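Local coordinates for translation initiation factor eif-2b-like protein (Chaetomium thermophilum, PDB 4ZEO) that is the delta subunit of eIF2B, the guanine nucleotide exchange factor for eIF2, and so probably takes part in translation initiation, at residues K172-R177 with T394-R399; E190-E193 with S199-R202. All blocks are in the same frame, centred on the assembly; numbering follows the deposited sequence.

Contact 1: residues K172-R177 with T394-R399; sequences KDSISR and TINFDR
A small buried contact, part polar and part apolar, joins the first turn of helix 174-191 to the loop that follows strand 387-391, near the centre of the chain. Ser174 and Ile175 meet Ile395 and Asn396. Ser174 OG lies 3.0 Å from Asn396 OD1, within hydrogen-bonding distance, although its proton has another acceptor in reach. The amide nitrogen of the same Asn396 turns to Ile175, whose CD1 lies 3.5 Å from Asn396 ND2. The two side chains cross at about a right angle. Asn396 CG stands anti to its own carbonyl carbon (chi1 -72°), which directs the amide at the helix start. Ile175 CD1 also packs on Ile395 CG2 at 3.9 Å. An alanine in place of Asn396 is likely to deprive Ser174 OG of this partner and to open a gap beside Ile175 CD1. Asp173 is the N-cap of the helix. Ser176 OG meets Asp173 OD1 on its syn side, near the carboxylate plane, while Ser176 N reaches Asp173 OD2 from above that plane. Asn228 of helix 224-239 holds the carbonyls of Ile395 and Phe397. Helix 246-277 touches Ile175 through Ile265, and Ile362 of strand 361-362 bonds the backbones of Asn396 and Asp398.

Contact 2: residues E190-E193 with S199-R202; sequences ESYE and SLSR
The ring of Tyr192 and the side chain of Leu200 lean on each other at a slant, and this pair makes nearly all of the contact. Leu200 CD1 reaches one side of the ring, 3.9 Å from Tyr192 CE2. Leu200 CB also comes within 4.0 Å of Tyr192 CE2. Tyr192 CG is anti to the backbone N (chi1 -179°), which extends the ring toward the start of helix 200-219. Its hydroxyl then reaches the backbone there, with Tyr192 OH 3.9 Å from Leu200 CA. That hydroxyl is hydrogen-bonded to His203, about one turn further along helix 200-219. The tyrosine thus joins apolar packing along its ring to a polar bond at its end. Ser199 is the N-cap of the second helix, and Ser199 OG shares a hydrogen bond of 2.7 Å with Ser201 OG. The contact closes the short connection between two consecutive helices: Tyr192 is the first residue to leave helical geometry after helix 174-191, and Leu200 begins helix 200-219. Phe204 of that helix meets the Tyr192 ring edge-to-face, Phe240 touches Leu200, and Lys250 of helix 246-277 binds the carbonyls of Glu190 and Tyr192.

Overall arrangement
Both contacts use helix 174-191, one at its start and the other just past its end. Their centres lie 27 Å apart and their nearest atoms about 16 Å apart. Contact 1 sits near the middle of the chain and joins residues far apart in sequence, tying the helical part to the loop after a strand of the parallel sheet. Contact 2 is local, 29 Å from the chain centre, at a turn between consecutive helices. The touching residues are buried in both, but contact 2 is flanked by exposed Glu190, Ser191, Glu193 and Arg202. Contact 1 combines an amide with a hydroxyl and isoleucines. Contact 2 is aromatic-aliphatic across its segments.

Contact 1: residues K172-R177 with T394-R399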
ATOM      1  N   LYS A 172       0.348   0.734  10.067  1.00 60.20           N
ATOM      2  CA  LYS A 172       0.865   1.952   9.455  1.00 60.38           C
ATOM      3  C   LYS A 172       0.646   2.101   7.961  1.00 58.73           C
ATOM      4  O   LYS A 172       0.123   3.110   7.526  1.00 58.20           O
ATOM      5  CB  LYS A 172       2.370   2.098   9.754  1.00 64.17           C
ATOM      6  CG  LYS A 172       2.746   1.740  11.159  1.00 65.97           C
ATOM      7  CD  LYS A 172       4.195   2.043  11.455  1.00 68.73           C
ATOM      8  CE  LYS A 172       4.504   1.758  12.937  1.00 70.43           C
ATOM      9  NZ  LYS A 172       5.291   2.842  13.602  1.00 72.02           N
ATOM     10  N   ASP A 173       1.036   1.121   7.164  1.00 59.84           N
ATOM     11  CA  ASP A 173       0.932   1.292   5.720  1.00 59.35           C
ATOM     12  C   ASP A 173      -0.502   1.145   5.208  1.00 55.41           C
ATOM     13  O   ASP A 173      -1.353   0.525   5.845  1.00 55.43           O
ATOM     14  CB  ASP A 173       1.870   0.328   5.003  1.00 62.59           C
ATOM     15  CG  ASP A 173       1.542  -1.101   5.283  1.00 65.86           C
ATOM     16  OD1 ASP A 173       1.538  -1.478   6.476  1.00 68.45           O
ATOM     17  OD2 ASP A 173       1.278  -1.838   4.314  1.00 68.98           O
ATOM     18  N   SER A 174      -0.752   1.755   4.056  1.00 51.57           N
ATOM     19  CA  SER A 174      -2.074   1.805   3.452  1.00 48.30           C
ATOM     20  C   SER A 174      -2.612   0.420   3.083  1.00 46.62           C
ATOM     21  O   SER A 174      -3.812   0.174   3.187  1.00 46.16           O
ATOM     22  CB  SER A 174      -2.054   2.698   2.208  1.00 48.11           C
ATOM     23  OG  SER A 174      -1.049   2.279   1.315  1.00 51.69           O
ATOM     24  N   ILE A 175      -1.735  -0.465   2.627  1.00 45.78           N
ATOM     25  CA  ILE A 175      -2.139  -1.809   2.251  1.00 42.73           C
ATOM     26  C   ILE A 175      -2.549  -2.656   3.461  1.00 45.60           C
ATOM     27  O   ILE A 175      -3.575  -3.341   3.402  1.00 47.77           O
ATOM     28  CB  ILE A 175      -1.023  -2.486   1.442  1.00 40.50           C
ATOM     29  CG1 ILE A 175      -0.922  -1.760   0.110  1.00 38.10           C
ATOM     30  CG2 ILE A 175      -1.320  -3.927   1.158  1.00 40.72           C
ATOM     31  CD1 ILE A 175      -2.241  -1.661  -0.604  1.00 33.75           C
ATOM     32  N   SER A 176      -1.780  -2.587   4.553  1.00 45.52           N
ATOM     33  CA  SER A 176      -2.123  -3.287   5.799  1.00 43.48           C
ATOM     34  C   SER A 176      -3.420  -2.742   6.341  1.00 41.77           C
ATOM     35  O   SER A 176      -4.273  -3.481   6.829  1.00 43.53           O
ATOM     36  CB  SER A 176      -1.064  -3.092   6.883  1.00 44.82           C
ATOM     37  OG  SER A 176       0.126  -3.773   6.596  1.00 49.79           O
ATOM     38  N   ARG A 177      -3.553  -1.427   6.268  1.00 39.13           N
ATOM     39  CA  ARG A 177      -4.761  -0.795   6.748  1.00 38.50           C
ATOM     40  C   ARG A 177      -5.954  -1.284   5.922  1.00 36.70           C
ATOM     41  O   ARG A 177      -6.988  -1.651   6.487  1.00 38.35           O
ATOM     42  CB  ARG A 177      -4.631   0.729   6.698  1.00 38.04           C
ATOM     43  CG  ARG A 177      -3.689   1.296   7.740  1.00 40.32           C
ATOM     44  CD  ARG A 177      -3.436   2.775   7.466  1.00 42.29           C
ATOM     45  NE  ARG A 177      -4.659   3.543   7.682  1.00 42.32           N
ATOM     46  CZ  ARG A 177      -4.833   4.811   7.325  1.00 43.84           C
ATOM     47  NH1 ARG A 177      -3.855   5.479   6.718  1.00 45.10           N
ATOM     48  NH2 ARG A 177      -5.994   5.405   7.575  1.00 43.10           N
ATOM     49  N   THR A 394      -2.360  -0.700  -7.692  1.00 35.04           N
ATOM     50  CA  THR A 394      -3.274   0.216  -8.370  1.00 35.36           C
ATOM     51  C   THR A 394      -4.280   0.822  -7.407  1.00 36.00           C
ATOM     52  O   THR A 394      -4.723   1.948  -7.612  1.00 37.98           O
ATOM     53  CB  THR A 394      -4.060  -0.480  -9.520  1.00 30.64           C
ATOM     54  OG1 THR A 394      -4.817  -1.576  -9.001  1.00 29.74           O
ATOM     55  CG2 THR A 394      -3.131  -0.979 -10.568  1.00 28.33           C
ATOM     56  N   ILE A 395      -4.632   0.073  -6.365  1.00 35.93           N
ATOM     57  CA  ILE A 395      -5.640   0.492  -5.369  1.00 38.92           C
ATOM     58  C   ILE A 395      -5.176   1.751  -4.579  1.00 37.57           C
ATOM     59  O   ILE A 395      -5.980   2.462  -3.994  1.00 39.08           O
ATOM     60  CB  ILE A 395      -5.961  -0.688  -4.378  1.00 34.58           C
ATOM     61  CG1 ILE A 395      -7.246  -0.453  -3.584  1.00 38.32           C
ATOM     62  CG2 ILE A 395      -4.806  -0.945  -3.405  1.00 31.56           C
ATOM     63  CD1 ILE A 395      -8.504  -0.760  -4.307  1.00 39.96           C
ATOM     64  N   ASN A 396      -3.871   2.005  -4.597  1.00 35.93           N
ATOM     65  CA  ASN A 396      -3.269   3.167  -3.958  1.00 36.15           C
ATOM     66  C   ASN A 396      -3.334   4.439  -4.837  1.00 36.23           C
ATOM     67  O   ASN A 396      -3.004   5.522  -4.374  1.00 35.87           O
ATOM     68  CB  ASN A 396      -1.807   2.868  -3.584  1.00 34.07           C
ATOM     69  CG  ASN A 396      -1.673   1.908  -2.398  1.00 37.52           C
ATOM     70  OD1 ASN A 396      -2.359   2.052  -1.391  1.00 41.26           O
ATOM     71  ND2 ASN A 396      -0.803   0.919  -2.528  1.00 36.83           N
ATOM     72  N   PHE A 397      -3.712   4.294  -6.105  1.00 36.33           N
ATOM     73  CA  PHE A 397      -3.865   5.443  -6.998  1.00 40.93           C
ATOM     74  C   PHE A 397      -5.118   6.234  -6.708  1.00 49.50           C
ATOM     75  O   PHE A 397      -6.158   5.683  -6.336  1.00 49.01           O
ATOM     76  CB  PHE A 397      -3.903   5.015  -8.467  1.00 36.52           C
ATOM     77  CG  PHE A 397      -2.565   4.642  -9.031  1.00 33.78           C
ATOM     78  CD1 PHE A 397      -1.829   3.616  -8.460  1.00 32.09           C
ATOM     79  CD2 PHE A 397      -2.076   5.261 -10.166  1.00 33.37           C
ATOM     80  CE1 PHE A 397      -0.604   3.245  -8.975  1.00 31.13           C
ATOM     81  CE2 PHE A 397      -0.854   4.898 -10.702  1.00 33.52           C
ATOM     82  CZ  PHE A 397      -0.112   3.882 -10.102  1.00 32.46           C
ATOM     83  N   ASP A 398      -5.013   7.540  -6.869  1.00 59.92           N
ATOM     84  CA  ASP A 398      -6.183   8.387  -6.814  1.00 71.07           C
ATOM     85  C   ASP A 398      -6.770   8.353  -8.213  1.00 80.24           C
ATOM     86  O   ASP A 398      -6.238   8.966  -9.119  1.00 80.73           O
ATOM     87  CB  ASP A 398      -5.817   9.806  -6.394  1.00 71.41           C
ATOM     88  CG  ASP A 398      -7.030  10.679  -6.170  1.00 73.83           C
ATOM     89  OD1 ASP A 398      -6.907  11.911  -6.301  1.00 74.32           O
ATOM     90  OD2 ASP A 398      -8.104  10.133  -5.852  1.00 75.96           O
ATOM     91  N   ARG A 399      -7.828   7.590  -8.417  1.00 92.83           N
ATOM     92  CA  ARG A 399      -8.383   7.460  -9.757  1.00105.25           C
ATOM     93  C   ARG A 399      -9.442   8.529  -9.975  1.00121.68           C
ATOM     94  O   ARG A 399      -9.672   8.965 -11.107  1.00125.74           O
ATOM     95  CB  ARG A 399      -8.962   6.061  -9.974  1.00104.28           C
ATOM     96  CG  ARG A 399      -8.198   4.995  -9.230  1.00100.87           C
ATOM     97  CD  ARG A 399      -8.680   3.611  -9.578  1.00101.30           C
ATOM     98  NE  ARG A 399      -8.249   2.638  -8.578  1.00101.84           N
ATOM     99  CZ  ARG A 399      -9.093   1.905  -7.857  1.00107.46           C
ATOM    100  NH1 ARG A 399      -8.629   1.053  -6.960  1.00107.21           N
ATOM    101  NH2 ARG A 399     -10.401   2.015  -8.038  1.00112.06           N
TER

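Contact 2: residues E190-E193 with S199-R202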
ATOM      1  N   GLU A 190     -21.190 -10.480   7.694  1.00 62.00           N
ATOM      2  CA  GLU A 190     -21.595 -11.770   8.259  1.00 67.79           C
ATOM      3  C   GLU A 190     -22.624 -11.545   9.351  1.00 69.73           C
ATOM      4  O   GLU A 190     -23.658 -12.206   9.396  1.00 73.05           O
ATOM      5  CB  GLU A 190     -20.388 -12.546   8.821  1.00 70.07           C
ATOM      6  CG  GLU A 190     -19.514 -13.239   7.770  1.00 71.45           C
ATOM      7  CD  GLU A 190     -18.311 -14.001   8.359  1.00 73.12           C
ATOM      8  OE1 GLU A 190     -17.531 -13.407   9.144  1.00 70.50           O
ATOM      9  OE2 GLU A 190     -18.164 -15.208   8.048  1.00 76.04           O
ATOM     10  N   SER A 191     -22.337 -10.581  10.213  1.00 68.31           N
ATOM     11  CA  SER A 191     -23.192 -10.257  11.341  1.00 70.79           C
ATOM     12  C   SER A 191     -24.504  -9.623  10.908  1.00 68.37           C
ATOM     13  O   SER A 191     -25.493  -9.682  11.626  1.00 71.32           O
ATOM     14  CB  SER A 191     -22.456  -9.315  12.293  1.00 74.37           C
ATOM     15  OG  SER A 191     -21.506 -10.021  13.073  1.00 81.90           O
ATOM     16  N   TYR A 192     -24.491  -8.959   9.757  1.00 63.67           N
ATOM     17  CA  TYR A 192     -25.626  -8.139   9.353  1.00 61.07           C
ATOM     18  C   TYR A 192     -26.949  -8.904   9.208  1.00 65.32           C
ATOM     19  O   TYR A 192     -27.016  -9.963   8.574  1.00 65.88           O
ATOM     20  CB  TYR A 192     -25.312  -7.432   8.045  1.00 54.25           C
ATOM     21  CG  TYR A 192     -26.437  -6.558   7.576  1.00 53.50           C
ATOM     22  CD1 TYR A 192     -26.694  -5.342   8.201  1.00 51.79           C
ATOM     23  CD2 TYR A 192     -27.258  -6.942   6.515  1.00 54.40           C
ATOM     24  CE1 TYR A 192     -27.727  -4.532   7.779  1.00 51.71           C
ATOM     25  CE2 TYR A 192     -28.291  -6.132   6.087  1.00 53.82           C
ATOM     26  CZ  TYR A 192     -28.517  -4.928   6.723  1.00 53.07           C
ATOM     27  OH  TYR A 192     -29.541  -4.106   6.311  1.00 55.52           O
ATOM     28  N   GLU A 193     -28.001  -8.327   9.779  1.00 67.92           N
ATOM     29  CA  GLU A 193     -29.353  -8.836   9.614  1.00 74.06           C
ATOM     30  C   GLU A 193     -30.275  -7.720   9.162  1.00 71.67           C
ATOM     31  O   GLU A 193     -30.376  -6.696   9.826  1.00 70.85           O
ATOM     32  CB  GLU A 193     -29.870  -9.429  10.918  1.00 81.97           C
ATOM     33  CG  GLU A 193     -29.220 -10.734  11.327  1.00 86.73           C
ATOM     34  CD  GLU A 193     -29.602 -11.121  12.733  1.00 92.93           C
ATOM     35  OE1 GLU A 193     -29.305 -10.329  13.652  1.00 92.09           O
ATOM     36  OE2 GLU A 193     -30.216 -12.195  12.920  1.00 99.58           O
ATOM     37  N   SER A 199     -34.690  -3.768   3.059  1.00 74.14           N
ATOM     38  CA  SER A 199     -33.754  -4.518   2.241  1.00 73.03           C
ATOM     39  C   SER A 199     -32.339  -4.031   2.506  1.00 69.59           C
ATOM     40  O   SER A 199     -32.131  -2.881   2.884  1.00 66.30           O
ATOM     41  CB  SER A 199     -34.077  -4.385   0.760  1.00 74.96           C
ATOM     42  OG  SER A 199     -33.747  -3.091   0.300  1.00 74.45           O
ATOM     43  N   LEU A 200     -31.370  -4.912   2.306  1.00 70.15           N
ATOM     44  CA  LEU A 200     -29.979  -4.554   2.482  1.00 65.50           C
ATOM     45  C   LEU A 200     -29.625  -3.411   1.537  1.00 63.32           C
ATOM     46  O   LEU A 200     -28.896  -2.493   1.912  1.00 59.21           O
ATOM     47  CB  LEU A 200     -29.088  -5.773   2.213  1.00 64.97           C
ATOM     48  CG  LEU A 200     -27.560  -5.659   2.077  1.00 62.08           C
ATOM     49  CD1 LEU A 200     -26.918  -6.979   2.501  1.00 62.03           C
ATOM     50  CD2 LEU A 200     -27.100  -5.276   0.675  1.00 61.48           C
ATOM     51  N   SER A 201     -30.182  -3.461   0.324  1.00 66.17           N
ATOM     52  CA  SER A 201     -29.911  -2.475  -0.731  1.00 63.79           C
ATOM     53  C   SER A 201     -30.249  -1.059  -0.296  1.00 63.62           C
ATOM     54  O   SER A 201     -29.727  -0.105  -0.841  1.00 65.70           O
ATOM     55  CB  SER A 201     -30.672  -2.802  -2.021  1.00 66.97           C
ATOM     56  OG  SER A 201     -32.068  -2.728  -1.839  1.00 72.51           O
ATOM     57  N   ARG A 202     -31.219  -0.933   0.595  1.00 64.56           N
ATOM     58  CA  ARG A 202     -31.646   0.359   1.127  1.00 66.25           C
ATOM     59  C   ARG A 202     -31.097   0.687   2.538  1.00 68.37           C
ATOM     60  O   ARG A 202     -30.911   1.856   2.871  1.00 72.36           O
ATOM     61  CB  ARG A 202     -33.181   0.433   1.076  1.00 72.20           C
ATOM     62  CG  ARG A 202     -33.689   0.591  -0.378  1.00 75.09           C
ATOM     63  CD  ARG A 202     -35.107   1.178  -0.490  1.00 81.85           C
ATOM     64  NE  ARG A 202     -35.732   0.827  -1.774  1.00 86.55           N
ATOM     65  CZ  ARG A 202     -36.949   1.207  -2.163  1.00 91.95           C
ATOM     66  NH1 ARG A 202     -37.699   1.979  -1.384  1.00 94.17           N
ATOM     67  NH2 ARG A 202     -37.416   0.827  -3.347  1.00 95.99           N
TER